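Local coordinates for Polyphosphate:AMP phosphotransferase (Meiothermus ruber H328, PDB 5O6M), which transfers phosphate from inorganic polyphosphate to nucleotides, converting AMP to ADP and ADP to ATP, at residues Y4-F12 with R215-V226; A31-L39 with W233-V244. The protein carries 1 engineered substitution. One frame throughout, in Å; residues are numbered along the deposited sequence.

Overall arrangement
From the N terminus, the chain first lays residues 4-12 down as a loop, and contact 1 closes this loop onto 215-226, the end of helix 203-217 and strand 224-228, across 202 intervening residues. Helix 29-53 follows and carries 31-39, which contact 2 joins to 233-244 on helix 232-249, with 193 residues between. The segments alternate along the chain, so the two closures cross instead of nesting. Contact 1 ties the N-terminal loop to strand 224-228, at one edge of the parallel sheet within this chain, and contact 2 ties helix 29-53 to the helix that follows that strand. The contacts touch: Tyr-4 OH is 2.6 Å from Tyr-234 OH, a probable hydrogen bond.

Contact 1: Y4-F12 with R215-V226; sequences YRVQPDGRF and RETSTEYAPWYV
Val-6 is held at both polar atoms of its backbone: its N donates to Trp-224 O at 2.8 Å, and its O accepts from Ser-218 OG at 2.7 Å. The first of these bonds, with Val-226 N to Tyr-4 O at 3.2 Å, brackets Arg-5 and Tyr-225 as a non-hydrogen-bonded antiparallel pair. This single beta bridge docks the N-terminal loop on strand 224-228, one of the two outermost strands of the parallel sheet within this chain, in this P-loop NTPase-type fold.

Arg-5 runs its aliphatic chain alongside the Tyr-225 ring in the same direction, CB standing 3.6 Å from CE1, while its guanidinium is turned 82° from the ring plane; Pro-223 CB also packs on this chain. On the Val-6 side, Val-226 CG2 is the shared apolar point, touching Val-6 CG2 at 3.8 Å and also the Phe-12 ring at CE1 and CZ. Phe-12 CB meanwhile lies against Arg-215 CB, and the Pro-8 ring crosses the bent side chain of Glu-220.

Behind this shell sits Ser-218, just past the end of helix 203-217, which links the loop to the strand. With OG swung opposite the backbone N (chi1 -171°), the hydroxyl lies where it can donate to Val-6 O and accept from Trp-224 N, 3.2 Å from OG and nearly straight. Replacing Ser-218 by alanine would probably leave Val-6 O and Trp-224 N without their shared partner and weaken the tie between loop and strand. Farther out, Phe-17 meets the Phe-12 ring, and Ile-214 of helix 203-217 packs on Val-6, Phe-12 and Trp-224. The indole of Trp-224 is itself anchored to the helix end, NE1 donating to Thr-217 OG1 at 2.9 Å with the oxygen 17° out of the ring plane.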
loop_
_atom_site.group_PDB
_atom_site.type_symbol
_atom_site.label_atom_id
_atom_site.label_comp_id
_atom_site.label_asym_id
_atom_site.label_seq_id
_atom_site.Cartn_x
_atom_site.Cartn_y
_atom_site.Cartn_z
ATOM N N TYR D 4 6.894 15.204 -33.592
ATOM C CA TYR D 4 5.936 14.315 -32.953
ATOM C C TYR D 4 5.451 14.827 -31.604
ATOM O O TYR D 4 4.543 14.226 -31.022
ATOM C CB TYR D 4 6.547 12.917 -32.793
ATOM C CG TYR D 4 6.884 12.265 -34.117
ATOM C CD1 TYR D 4 5.881 11.833 -34.976
ATOM C CD2 TYR D 4 8.205 12.099 -34.515
ATOM C CE1 TYR D 4 6.185 11.239 -36.191
ATOM C CE2 TYR D 4 8.520 11.508 -35.727
ATOM C CZ TYR D 4 7.506 11.080 -36.560
ATOM O OH TYR D 4 7.817 10.493 -37.767
ATOM N N ARG D 5 6.020 15.922 -31.105
ATOM C CA ARG D 5 5.617 16.500 -29.829
ATOM C C ARG D 5 4.379 17.366 -30.044
ATOM O O ARG D 5 4.468 18.465 -30.599
ATOM C CB ARG D 5 6.765 17.311 -29.234
ATOM C CG ARG D 5 6.541 17.745 -27.798
ATOM C CD ARG D 5 7.783 18.398 -27.196
ATOM N NE ARG D 5 8.052 19.721 -27.755
ATOM C CZ ARG D 5 9.100 20.016 -28.520
ATOM N NH1 ARG D 5 9.994 19.083 -28.816
ATOM N NH2 ARG D 5 9.258 21.250 -28.982
ATOM N N VAL D 6 3.219 16.868 -29.612
ATOM C CA VAL D 6 1.981 17.635 -29.725
ATOM C C VAL D 6 2.161 18.974 -29.024
ATOM O O VAL D 6 2.332 19.036 -27.799
ATOM C CB VAL D 6 0.800 16.848 -29.142
ATOM C CG1 VAL D 6 -0.472 17.691 -29.169
ATOM C CG2 VAL D 6 0.599 15.550 -29.916
ATOM N N GLN D 7 2.094 20.058 -29.796
ATOM C CA GLN D 7 2.306 21.381 -29.236
ATOM C C GLN D 7 1.174 21.744 -28.279
ATOM O O GLN D 7 0.031 21.318 -28.461
ATOM C CB GLN D 7 2.392 22.426 -30.344
ATOM C CG GLN D 7 3.554 22.218 -31.302
ATOM C CD GLN D 7 4.898 22.314 -30.608
ATOM O OE1 GLN D 7 5.013 22.906 -29.534
ATOM N NE2 GLN D 7 5.924 21.731 -31.219
ATOM N N PRO D 8 1.467 22.533 -27.251
ATOM C CA PRO D 8 0.473 22.875 -26.226
ATOM C C PRO D 8 -0.427 24.045 -26.622
ATOM O O PRO D 8 -0.665 24.965 -25.838
ATOM C CB PRO D 8 1.342 23.223 -25.011
ATOM C CG PRO D 8 2.782 22.928 -25.413
ATOM C CD PRO D 8 2.810 23.013 -26.893
ATOM N N ASP D 9 -0.935 24.009 -27.854
ATOM C CA ASP D 9 -1.790 25.070 -28.371
ATOM C C ASP D 9 -3.251 24.651 -28.492
ATOM O O ASP D 9 -4.062 25.414 -29.027
ATOM C CB ASP D 9 -1.255 25.565 -29.719
ATOM C CG ASP D 9 -1.026 24.440 -30.708
ATOM O OD1 ASP D 9 -1.781 23.445 -30.674
ATOM O OD2 ASP D 9 -0.086 24.552 -31.523
ATOM N N GLY D 10 -3.607 23.468 -28.004
ATOM C CA GLY D 10 -4.985 23.020 -28.019
ATOM C C GLY D 10 -5.644 22.902 -29.378
ATOM O O GLY D 10 -6.867 22.751 -29.457
ATOM N N ARG D 11 -4.864 22.970 -30.458
ATOM C CA ARG D 11 -5.392 22.780 -31.805
ATOM C C ARG D 11 -5.010 21.427 -32.391
ATOM O O ARG D 11 -5.151 21.225 -33.603
ATOM C CB ARG D 11 -4.926 23.909 -32.729
ATOM C CG ARG D 11 -3.419 23.973 -32.942
ATOM C CD ARG D 11 -3.042 24.941 -34.063
ATOM N NE ARG D 11 -3.481 26.309 -33.796
ATOM C CZ ARG D 11 -3.223 27.346 -34.588
ATOM N NH1 ARG D 11 -2.524 27.176 -35.702
ATOM N NH2 ARG D 11 -3.663 28.555 -34.265
ATOM N N PHE D 12 -4.538 20.496 -31.563
ATOM C CA PHE D 12 -4.118 19.187 -32.046
ATOM C C PHE D 12 -5.234 18.516 -32.836
ATOM O O PHE D 12 -6.391 18.501 -32.411
ATOM C CB PHE D 12 -3.707 18.304 -30.866
ATOM C CG PHE D 12 -3.521 16.857 -31.227
ATOM C CD1 PHE D 12 -2.346 16.423 -31.815
ATOM C CD2 PHE D 12 -4.523 15.933 -30.983
ATOM C CE1 PHE D 12 -2.169 15.093 -32.148
ATOM C CE2 PHE D 12 -4.354 14.602 -31.317
ATOM C CZ PHE D 12 -3.174 14.182 -31.898
ATOM N N ARG D 215 -5.265 16.658 -27.016
ATOM C CA ARG D 215 -5.364 18.109 -27.159
ATOM C C ARG D 215 -5.502 18.803 -25.804
ATOM O O ARG D 215 -4.943 19.886 -25.594
ATOM C CB ARG D 215 -6.528 18.456 -28.088
ATOM C CG ARG D 215 -6.758 19.941 -28.300
ATOM C CD ARG D 215 -8.033 20.199 -29.099
ATOM N NE ARG D 215 -9.102 19.239 -28.832
ATOM C CZ ARG D 215 -10.071 19.412 -27.938
ATOM N NH1 ARG D 215 -10.998 18.476 -27.780
ATOM N NH2 ARG D 215 -10.115 20.514 -27.201
ATOM N N GLU D 216 -6.237 18.193 -24.870
ATOM C CA GLU D 216 -6.515 18.852 -23.595
ATOM C C GLU D 216 -5.340 18.785 -22.627
ATOM O O GLU D 216 -5.214 19.658 -21.762
ATOM C CB GLU D 216 -7.750 18.236 -22.925
ATOM C CG GLU D 216 -9.086 18.636 -23.538
ATOM C CD GLU D 216 -9.496 20.058 -23.185
ATOM O OE1 GLU D 216 -8.986 20.597 -22.179
ATOM O OE2 GLU D 216 -10.338 20.634 -23.909
ATOM N N THR D 217 -4.481 17.770 -22.736
ATOM C CA THR D 217 -3.499 17.506 -21.692
ATOM C C THR D 217 -2.053 17.549 -22.159
ATOM O O THR D 217 -1.156 17.271 -21.355
ATOM C CB THR D 217 -3.770 16.147 -21.034
ATOM O OG1 THR D 217 -3.610 15.104 -22.002
ATOM C CG2 THR D 217 -5.186 16.103 -20.470
ATOM N N SER D 218 -1.789 17.871 -23.420
ATOM C CA SER D 218 -0.411 18.037 -23.861
ATOM C C SER D 218 0.083 19.419 -23.450
ATOM O O SER D 218 -0.450 20.435 -23.909
ATOM C CB SER D 218 -0.294 17.852 -25.369
ATOM O OG SER D 218 1.070 17.809 -25.739
ATOM N N THR D 219 1.084 19.459 -22.577
ATOM C CA THR D 219 1.612 20.706 -22.050
ATOM C C THR D 219 3.129 20.696 -22.179
ATOM O O THR D 219 3.738 19.696 -22.561
ATOM C CB THR D 219 1.212 20.921 -20.587
ATOM O OG1 THR D 219 1.752 19.863 -19.789
ATOM C CG2 THR D 219 -0.301 20.923 -20.450
ATOM N N GLU D 220 3.741 21.832 -21.850
ATOM C CA GLU D 220 5.192 21.948 -21.940
ATOM C C GLU D 220 5.895 21.214 -20.808
ATOM O O GLU D 220 7.076 20.876 -20.945
ATOM C CB GLU D 220 5.613 23.420 -21.945
ATOM C CG GLU D 220 4.538 24.370 -22.442
ATOM C CD GLU D 220 3.435 24.571 -21.422
ATOM O OE1 GLU D 220 3.763 24.807 -20.240
ATOM O OE2 GLU D 220 2.246 24.465 -21.797
ATOM N N TYR D 221 5.205 20.968 -19.697
ATOM C CA TYR D 221 5.752 20.143 -18.632
ATOM C C TYR D 221 5.397 18.669 -18.783
ATOM O O TYR D 221 5.975 17.841 -18.072
ATOM C CB TYR D 221 5.265 20.629 -17.262
ATOM C CG TYR D 221 3.761 20.731 -17.139
ATOM C CD1 TYR D 221 2.991 19.598 -16.902
ATOM C CD2 TYR D 221 3.113 21.957 -17.218
ATOM C CE1 TYR D 221 1.617 19.675 -16.785
ATOM C CE2 TYR D 221 1.738 22.046 -17.093
ATOM C CZ TYR D 221 0.995 20.899 -16.879
ATOM O OH TYR D 221 -0.374 20.969 -16.756
ATOM N N ALA D 222 4.474 18.323 -19.685
ATOM C CA ALA D 222 4.037 16.936 -19.868
ATOM C C ALA D 222 3.584 16.731 -21.310
ATOM O O ALA D 222 2.385 16.636 -21.599
ATOM C CB ALA D 222 2.925 16.583 -18.884
ATOM N N PRO D 223 4.527 16.642 -22.243
ATOM C CA PRO D 223 4.160 16.542 -23.658
ATOM C C PRO D 223 3.628 15.167 -24.039
ATOM O O PRO D 223 4.027 14.137 -23.490
ATOM C CB PRO D 223 5.484 16.825 -24.376
ATOM C CG PRO D 223 6.518 16.315 -23.421
ATOM C CD PRO D 223 5.987 16.655 -22.048
ATOM N N TRP D 224 2.705 15.171 -25.001
ATOM C CA TRP D 224 2.295 13.961 -25.697
ATOM C C TRP D 224 3.108 13.803 -26.973
ATOM O O TRP D 224 3.371 14.779 -27.683
ATOM C CB TRP D 224 0.807 14.003 -26.045
ATOM C CG TRP D 224 -0.100 13.523 -24.958
ATOM C CD1 TRP D 224 -0.800 14.295 -24.079
ATOM C CD2 TRP D 224 -0.427 12.161 -24.647
ATOM N NE1 TRP D 224 -1.537 13.500 -23.231
ATOM C CE2 TRP D 224 -1.325 12.186 -23.557
ATOM C CE3 TRP D 224 -0.043 10.925 -25.177
ATOM C CZ2 TRP D 224 -1.845 11.022 -22.987
ATOM C CZ3 TRP D 224 -0.563 9.767 -24.612
ATOM C CH2 TRP D 224 -1.452 9.826 -23.527
ATOM N N TYR D 225 3.502 12.567 -27.263
ATOM C CA TYR D 225 4.112 12.217 -28.536
ATOM C C TYR D 225 3.211 11.224 -29.250
ATOM O O TYR D 225 2.845 10.192 -28.679
ATOM C CB TYR D 225 5.504 11.615 -28.352
ATOM C CG TYR D 225 6.499 12.556 -27.722
ATOM C CD1 TYR D 225 7.258 13.423 -28.499
ATOM C CD2 TYR D 225 6.683 12.576 -26.345
ATOM C CE1 TYR D 225 8.170 14.285 -27.920
ATOM C CE2 TYR D 225 7.593 13.432 -25.759
ATOM C CZ TYR D 225 8.332 14.282 -26.547
ATOM O OH TYR D 225 9.235 15.130 -25.951
ATOM N N VAL D 226 2.839 11.547 -30.481
ATOM C CA VAL D 226 2.114 10.619 -31.339
ATOM C C VAL D 226 3.151 9.806 -32.101
ATOM O O VAL D 226 4.008 10.368 -32.791
ATOM C CB VAL D 226 1.165 11.356 -32.294
ATOM C CG1 VAL D 226 0.473 10.364 -33.216
ATOM C CG2 VAL D 226 0.145 12.156 -31.504
#

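Contact 2: A31-L39 with W233-V244; sequences AALEALAVL and WYRNWLVSHILV. With PO4 (phosphate ion), chain B; PO4 (phosphate ion), chain C.
Leu-39 pushes into a hole lined by Trp-237, Ser-240, His-241 and Val-244, its CD1 coming 3.6 Å from Trp-237 NE1 while CD2 lies 4.2 Å from Val-244 CB. The fit is reciprocal: Trp-237, with CG opposite its backbone N (chi1 173°), lays the pyrrole part of its indole among Ala-32, Ala-35, Leu-36 and Leu-39. These knobs-into-holes join helices that run the same way at 32°, with axes 9.4 Å apart at closest approach.

Leu-36 packs beside this pair, placing CD1 3.2 Å from Ser-240 OG and CD2 against Asn-236 CB. The serine hydroxyl is turned back into its own helix and donates to Asn-236 O at 2.6 Å, a carbonyl that Ser-240 N reaches from the opposite face. Nearer the N-terminal ends, the side chains of Leu-33 and Trp-233 cross at about a right angle, CD2 of the leucine 4.2 Å from CB of the tryptophan.

Two phosphate ions, probably from the crystallisation liquor, sit by the start of helix 232-249. One accepts from Trp-233 N at 2.7 Å. The other is held by Arg-235 through NH1 and NH2, and the guanidinium is fixed from another edge because NE and NH2 both bind Asn-236 OD1.

Val-76 of helix 70-77 packs on Leu-36 and Asn-236, Phe-25 meets the Trp-237 ring, and Leu-238 and Val-239 rest on Ile-227 of strand 224-228, leaving helix 232-249 between helix 29-53 and the sheet.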
loop_
_atom_site.group_PDB
_atom_site.type_symbol
_atom_site.label_atom_id
_atom_site.label_comp_id
_atom_site.label_asym_id
_atom_site.label_seq_id
_atom_site.Cartn_x
_atom_site.Cartn_y
_atom_site.Cartn_z
ATOM N N ALA D 31 18.040 -1.047 -41.447
ATOM C CA ALA D 31 18.877 0.036 -40.941
ATOM C C ALA D 31 18.366 0.565 -39.607
ATOM O O ALA D 31 19.162 1.010 -38.771
ATOM C CB ALA D 31 18.952 1.166 -41.968
ATOM N N ALA D 32 17.050 0.529 -39.388
ATOM C CA ALA D 32 16.497 0.979 -38.114
ATOM C C ALA D 32 16.857 0.022 -36.986
ATOM O O ALA D 32 17.172 0.456 -35.872
ATOM C CB ALA D 32 14.981 1.133 -38.221
ATOM N N LEU D 33 16.798 -1.286 -37.250
ATOM C CA LEU D 33 17.151 -2.267 -36.229
ATOM C C LEU D 33 18.563 -2.040 -35.704
ATOM O O LEU D 33 18.817 -2.185 -34.502
ATOM C CB LEU D 33 17.001 -3.681 -36.789
ATOM C CG LEU D 33 15.573 -4.112 -37.128
ATOM C CD1 LEU D 33 15.535 -5.583 -37.522
ATOM C CD2 LEU D 33 14.620 -3.835 -35.965
ATOM N N GLU D 34 19.498 -1.683 -36.589
ATOM C CA GLU D 34 20.862 -1.417 -36.144
ATOM C C GLU D 34 20.919 -0.175 -35.269
ATOM O O GLU D 34 21.627 -0.153 -34.255
ATOM C CB GLU D 34 21.798 -1.264 -37.344
ATOM C CG GLU D 34 22.030 -2.534 -38.145
ATOM C CD GLU D 34 22.840 -2.282 -39.406
ATOM O OE1 GLU D 34 23.041 -1.100 -39.760
ATOM O OE2 GLU D 34 23.286 -3.265 -40.038
ATOM N N ALA D 35 20.197 0.880 -35.658
ATOM C CA ALA D 35 20.144 2.080 -34.830
ATOM C C ALA D 35 19.391 1.820 -33.530
ATOM O O ALA D 35 19.758 2.353 -32.476
ATOM C CB ALA D 35 19.501 3.227 -35.609
ATOM N N LEU D 36 18.348 0.989 -33.581
ATOM C CA LEU D 36 17.635 0.636 -32.359
ATOM C C LEU D 36 18.571 -0.045 -31.369
ATOM O O LEU D 36 18.530 0.241 -30.166
ATOM C CB LEU D 36 16.440 -0.261 -32.686
ATOM C CG LEU D 36 15.640 -0.808 -31.503
ATOM C CD1 LEU D 36 15.008 0.335 -30.722
ATOM C CD2 LEU D 36 14.574 -1.781 -31.978
ATOM N N ALA D 37 19.416 -0.958 -31.858
ATOM C CA ALA D 37 20.387 -1.613 -30.987
ATOM C C ALA D 37 21.340 -0.603 -30.359
ATOM O O ALA D 37 21.713 -0.735 -29.188
ATOM C CB ALA D 37 21.166 -2.671 -31.770
ATOM N N VAL D 38 21.754 0.409 -31.126
ATOM C CA VAL D 38 22.632 1.442 -30.585
ATOM C C VAL D 38 21.915 2.250 -29.508
ATOM O O VAL D 38 22.482 2.544 -28.448
ATOM C CB VAL D 38 23.155 2.343 -31.720
ATOM C CG1 VAL D 38 23.910 3.535 -31.150
ATOM C CG2 VAL D 38 24.037 1.543 -32.667
ATOM N N LEU D 39 20.664 2.634 -29.767
ATOM C CA LEU D 39 19.905 3.394 -28.781
ATOM C C LEU D 39 19.635 2.556 -27.539
ATOM O O LEU D 39 19.682 3.067 -26.415
ATOM C CB LEU D 39 18.591 3.884 -29.392
ATOM C CG LEU D 39 18.674 5.034 -30.394
ATOM C CD1 LEU D 39 17.360 5.164 -31.157
ATOM C CD2 LEU D 39 19.027 6.338 -29.693
ATOM N N TRP D 233 9.151 -1.774 -36.128
ATOM C CA TRP D 233 10.542 -1.332 -36.108
ATOM C C TRP D 233 10.634 0.182 -35.965
ATOM O O TRP D 233 11.534 0.695 -35.290
ATOM C CB TRP D 233 11.278 -1.805 -37.365
ATOM C CG TRP D 233 10.728 -1.281 -38.668
ATOM C CD1 TRP D 233 9.804 -1.886 -39.473
ATOM C CD2 TRP D 233 11.093 -0.060 -39.327
ATOM N NE1 TRP D 233 9.560 -1.109 -40.581
ATOM C CE2 TRP D 233 10.339 0.015 -40.516
ATOM C CE3 TRP D 233 11.976 0.980 -39.022
ATOM C CZ2 TRP D 233 10.446 1.089 -41.400
ATOM C CZ3 TRP D 233 12.081 2.043 -39.900
ATOM C CH2 TRP D 233 11.320 2.091 -41.075
ATOM N N TYR D 234 9.710 0.915 -36.588
ATOM C CA TYR D 234 9.741 2.368 -36.480
ATOM C C TYR D 234 9.227 2.826 -35.122
ATOM O O TYR D 234 9.836 3.685 -34.476
ATOM C CB TYR D 234 8.921 3.004 -37.602
ATOM C CG TYR D 234 9.093 4.505 -37.683
ATOM C CD1 TYR D 234 10.279 5.060 -38.151
ATOM C CD2 TYR D 234 8.077 5.363 -37.293
ATOM C CE1 TYR D 234 10.448 6.427 -38.228
ATOM C CE2 TYR D 234 8.237 6.733 -37.371
ATOM C CZ TYR D 234 9.425 7.258 -37.840
ATOM O OH TYR D 234 9.590 8.619 -37.917
ATOM N N ARG D 235 8.106 2.256 -34.678
ATOM C CA ARG D 235 7.592 2.548 -33.344
ATOM C C ARG D 235 8.680 2.360 -32.296
ATOM O O ARG D 235 8.952 3.261 -31.493
ATOM C CB ARG D 235 6.389 1.651 -33.051
ATOM C CG ARG D 235 5.839 1.746 -31.637
ATOM C CD ARG D 235 5.017 0.508 -31.313
ATOM N NE ARG D 235 5.868 -0.645 -31.030
ATOM C CZ ARG D 235 5.488 -1.910 -31.177
ATOM N NH1 ARG D 235 4.274 -2.193 -31.626
ATOM N NH2 ARG D 235 6.330 -2.892 -30.887
ATOM N N ASN D 236 9.316 1.186 -32.295
ATOM C CA ASN D 236 10.359 0.901 -31.316
ATOM C C ASN D 236 11.532 1.866 -31.452
ATOM O O ASN D 236 12.077 2.332 -30.444
ATOM C CB ASN D 236 10.833 -0.545 -31.463
ATOM C CG ASN D 236 9.721 -1.549 -31.222
ATOM O OD1 ASN D 236 8.739 -1.254 -30.539
ATOM N ND2 ASN D 236 9.868 -2.742 -31.787
ATOM N N TRP D 237 11.947 2.173 -32.687
ATOM C CA TRP D 237 13.072 3.089 -32.864
ATOM C C TRP D 237 12.719 4.495 -32.389
ATOM O O TRP D 237 13.502 5.138 -31.681
ATOM C CB TRP D 237 13.515 3.137 -34.328
ATOM C CG TRP D 237 14.553 4.209 -34.549
ATOM C CD1 TRP D 237 15.899 4.099 -34.337
ATOM C CD2 TRP D 237 14.323 5.563 -34.959
ATOM N NE1 TRP D 237 16.524 5.292 -34.616
ATOM C CE2 TRP D 237 15.578 6.208 -34.997
ATOM C CE3 TRP D 237 13.181 6.290 -35.308
ATOM C CZ2 TRP D 237 15.721 7.544 -35.372
ATOM C CZ3 TRP D 237 13.326 7.619 -35.679
ATOM C CH2 TRP D 237 14.587 8.230 -35.708
ATOM N N LEU D 238 11.544 4.995 -32.781
ATOM C CA LEU D 238 11.186 6.374 -32.463
ATOM C C LEU D 238 11.011 6.566 -30.963
ATOM O O LEU D 238 11.525 7.532 -30.386
ATOM C CB LEU D 238 9.915 6.777 -33.212
ATOM C CG LEU D 238 9.493 8.232 -33.005
ATOM C CD1 LEU D 238 10.648 9.176 -33.312
ATOM C CD2 LEU D 238 8.282 8.566 -33.857
ATOM N N VAL D 239 10.294 5.649 -30.308
ATOM C CA VAL D 239 10.145 5.741 -28.859
ATOM C C VAL D 239 11.512 5.702 -28.193
ATOM O O VAL D 239 11.789 6.465 -27.260
ATOM C CB VAL D 239 9.221 4.628 -28.333
ATOM C CG1 VAL D 239 9.296 4.556 -26.817
ATOM C CG2 VAL D 239 7.786 4.877 -28.780
ATOM N N SER D 240 12.389 4.810 -28.657
ATOM C CA SER D 240 13.729 4.726 -28.086
ATOM C C SER D 240 14.482 6.042 -28.236
ATOM O O SER D 240 15.114 6.518 -27.286
ATOM C CB SER D 240 14.506 3.588 -28.745
ATOM O OG SER D 240 13.857 2.348 -28.535
ATOM N N HIS D 241 14.420 6.654 -29.422
ATOM C CA HIS D 241 15.148 7.902 -29.637
ATOM C C HIS D 241 14.656 8.995 -28.701
ATOM O O HIS D 241 15.452 9.661 -28.028
ATOM C CB HIS D 241 15.027 8.357 -31.091
ATOM C CG HIS D 241 15.632 9.704 -31.339
ATOM N ND1 HIS D 241 16.992 9.901 -31.446
ATOM C CD2 HIS D 241 15.063 10.924 -31.489
ATOM C CE1 HIS D 241 17.235 11.183 -31.652
ATOM N NE2 HIS D 241 16.081 11.825 -31.684
ATOM N N ILE D 242 13.339 9.188 -28.637
ATOM C CA ILE D 242 12.789 10.231 -27.782
ATOM C C ILE D 242 13.186 9.991 -26.331
ATOM O O ILE D 242 13.619 10.912 -25.630
ATOM C CB ILE D 242 11.261 10.309 -27.963
ATOM C CG1 ILE D 242 10.932 10.788 -29.384
ATOM C CG2 ILE D 242 10.626 11.200 -26.905
ATOM C CD1 ILE D 242 9.507 10.541 -29.820
ATOM N N LEU D 243 13.084 8.743 -25.870
ATOM C CA LEU D 243 13.414 8.441 -24.479
ATOM C C LEU D 243 14.887 8.701 -24.178
ATOM O O LEU D 243 15.224 9.332 -23.169
ATOM C CB LEU D 243 13.053 6.993 -24.150
ATOM C CG LEU D 243 13.511 6.537 -22.764
ATOM C CD1 LEU D 243 12.934 7.444 -21.691
ATOM C CD2 LEU D 243 13.125 5.085 -22.509
ATOM N N VAL D 244 15.784 8.222 -25.044
ATOM C CA VAL D 244 17.215 8.338 -24.768
ATOM C C VAL D 244 17.634 9.800 -24.686
ATOM O O VAL D 244 18.325 10.212 -23.746
ATOM C CB VAL D 244 18.035 7.576 -25.825
ATOM C CG1 VAL D 244 19.481 8.050 -25.805
ATOM C CG2 VAL D 244 17.961 6.078 -25.568
HETATM P P PO4 B . 4.895 -6.423 -31.452
HETATM O O1 PO4 B . 4.505 -7.308 -32.612
HETATM O O2 PO4 B . 6.220 -5.755 -31.742
HETATM O O3 PO4 B . 5.034 -7.259 -30.203
HETATM O O4 PO4 B . 3.833 -5.369 -31.244
HETATM P P PO4 C . 7.526 -5.171 -37.998
HETATM O O1 PO4 C . 7.909 -5.427 -39.438
HETATM O O2 PO4 C . 8.317 -3.999 -37.466
HETATM O O3 PO4 C . 7.826 -6.400 -37.171
HETATM O O4 PO4 C . 6.051 -4.849 -37.920
#